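PDB 5FD0: beta-N-acetylhexosaminidase from Streptomyces plicatus, which hydrolyses terminal, non-reducing N-acetylhexosamine residues of beta-N-acetylhexosaminides, as a glycosidase of glycoside hydrolase family 20. Local coordinates for residues A[408-413]-A[459-464]. Numbering follows the deposited sequence.
Sequences TPLGLS and DYMAFP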
# COMPACT_ATOMS: atom_id res chain seq x y z
N THR A 408 -12.51 -4.76 -19.86
CA THR A 408 -11.48 -5.33 -18.98
C THR A 408 -11.91 -6.73 -18.52
O THR A 408 -13.05 -6.91 -18.09
CB THR A 408 -11.26 -4.42 -17.77
OG1 THR A 408 -10.87 -3.13 -18.23
CG2 THR A 408 -10.19 -4.98 -16.86
N PRO A 409 -11.02 -7.73 -18.60
CA PRO A 409 -11.44 -9.11 -18.34
C PRO A 409 -11.49 -9.51 -16.87
O PRO A 409 -11.99 -10.59 -16.56
CB PRO A 409 -10.37 -9.93 -19.07
CG PRO A 409 -9.20 -9.07 -19.10
CD PRO A 409 -9.72 -7.69 -19.29
N LEU A 410 -10.98 -8.69 -15.97
CA LEU A 410 -11.05 -8.91 -14.54
C LEU A 410 -11.67 -7.67 -13.90
O LEU A 410 -11.89 -6.67 -14.58
CB LEU A 410 -9.65 -9.16 -13.97
CG LEU A 410 -8.84 -10.32 -14.58
CD1 LEU A 410 -7.38 -10.20 -14.19
CD2 LEU A 410 -9.40 -11.64 -14.12
N GLY A 411 -11.91 -7.73 -12.60
CA GLY A 411 -12.32 -6.57 -11.83
C GLY A 411 -13.81 -6.34 -11.88
O GLY A 411 -14.58 -7.13 -12.42
N LEU A 412 -14.23 -5.22 -11.27
CA LEU A 412 -15.63 -4.86 -11.08
C LEU A 412 -15.95 -3.54 -11.76
O LEU A 412 -15.06 -2.80 -12.18
CB LEU A 412 -15.97 -4.77 -9.59
CG LEU A 412 -15.77 -6.05 -8.80
CD1 LEU A 412 -16.22 -5.81 -7.38
CD2 LEU A 412 -16.56 -7.22 -9.43
N SER A 413 -17.24 -3.22 -11.84
CA SER A 413 -17.66 -2.02 -12.56
C SER A 413 -18.68 -1.19 -11.78
O SER A 413 -19.23 -0.25 -12.34
CB SER A 413 -18.23 -2.37 -13.94
OG SER A 413 -19.33 -3.24 -13.78
N ASP A 459 -1.15 -8.11 -10.48
CA ASP A 459 -0.31 -7.17 -11.24
C ASP A 459 -1.11 -6.45 -12.32
O ASP A 459 -0.99 -5.23 -12.49
CB ASP A 459 0.88 -7.91 -11.88
CG ASP A 459 1.97 -8.28 -10.90
OD1 ASP A 459 2.09 -7.65 -9.83
OD2 ASP A 459 2.69 -9.24 -11.21
N TYR A 460 -1.91 -7.21 -13.08
CA TYR A 460 -2.65 -6.61 -14.21
C TYR A 460 -3.64 -5.54 -13.75
O TYR A 460 -3.88 -4.56 -14.47
CB TYR A 460 -3.38 -7.71 -15.01
CG TYR A 460 -4.16 -7.18 -16.19
CD1 TYR A 460 -3.54 -6.92 -17.42
CD2 TYR A 460 -5.51 -6.91 -16.07
CE1 TYR A 460 -4.27 -6.42 -18.50
CE2 TYR A 460 -6.24 -6.41 -17.12
CZ TYR A 460 -5.61 -6.17 -18.34
OH TYR A 460 -6.35 -5.69 -19.37
N MET A 461 -4.25 -5.72 -12.58
CA MET A 461 -5.15 -4.70 -12.08
C MET A 461 -4.44 -3.61 -11.28
O MET A 461 -4.92 -2.47 -11.25
CB MET A 461 -6.23 -5.37 -11.22
CG MET A 461 -7.11 -6.34 -12.01
SD MET A 461 -7.86 -5.60 -13.49
CE MET A 461 -8.89 -4.36 -12.74
N ALA A 462 -3.32 -3.94 -10.62
CA ALA A 462 -2.58 -2.92 -9.88
C ALA A 462 -1.80 -2.00 -10.81
O ALA A 462 -1.67 -0.80 -10.54
CB ALA A 462 -1.63 -3.57 -8.88
N PHE A 463 -1.28 -2.54 -11.91
CA PHE A 463 -0.46 -1.74 -12.83
C PHE A 463 -1.23 -1.47 -14.13
O PHE A 463 -1.79 -2.38 -14.73
CB PHE A 463 0.86 -2.45 -13.17
CG PHE A 463 1.80 -2.57 -12.01
CD1 PHE A 463 1.67 -3.61 -11.11
CD2 PHE A 463 2.83 -1.66 -11.84
CE1 PHE A 463 2.55 -3.74 -10.04
CE2 PHE A 463 3.71 -1.79 -10.77
CZ PHE A 463 3.56 -2.83 -9.87
N PRO A 464 -1.21 -0.21 -14.61
CA PRO A 464 -0.31 0.89 -14.24
C PRO A 464 -0.85 1.99 -13.33
O PRO A 464 -0.17 3.01 -13.25
CB PRO A 464 0.05 1.48 -15.61
CG PRO A 464 -1.26 1.36 -16.37
CD PRO A 464 -1.96 0.10 -15.84
O HOH W 1 -8.96 -3.52 -19.98
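The backbone of residues 408-413, an irregular loop, meets the last turn of helix 455-462 at Gly411 and Met461, whose CA atoms lie 7.4 Å apart. This is loop-to-helix packing in the family 20 catalytic domain, a TIM-type barrel. The loop follows strand 389-392, and the helix follows the next barrel strand, 440-447. The helix ends after Ala462, just beyond the two residues that touch the loop.

The side-chain contact is apolar. Met461 lies buried under the loop. Met461 SD touches Leu410 CB at 4.0 Å. The side chains of Thr408 and Met461 reach toward each other, tip to tip, with Thr408 CG2 4.1 Å from Met461 SD. Bends at both chi2 (-54°) and chi3 (-64°) bring the terminal methyl of Met461 to Gly411. There Met461 CE packs on Gly411 CA at 4.2 Å, so backbone rather than side chain receives this methyl group.

Tyr460 extends beside Met461. Its CG stands anti to the backbone N (chi1 -180°), and the ring reaches residues 408-410. Thr408 CG2 sits at the ring edge, near the ring plane. Leu410 CD1 approaches CD2 of Tyr460 obliquely, at 4.2 Å. The Pro409 ring crosses the tyrosine side chain at about a right angle.

Outside partners hold both segments. Gly411 N hydrogen-bonds to Thr451 OG1, and Tyr460 O accepts a hydrogen bond from Tyr404 OH. Leu412 touches the bound N-acetylglucosamine. Thr408 OG1 is hydrogen-bonded to Thr405 N. A water oxygen also lies 2.6 Å from Thr408 OG1, within hydrogen-bonding distance. The oxygen of this water has a weak, long link of 3.4 Å to Tyr460 OH.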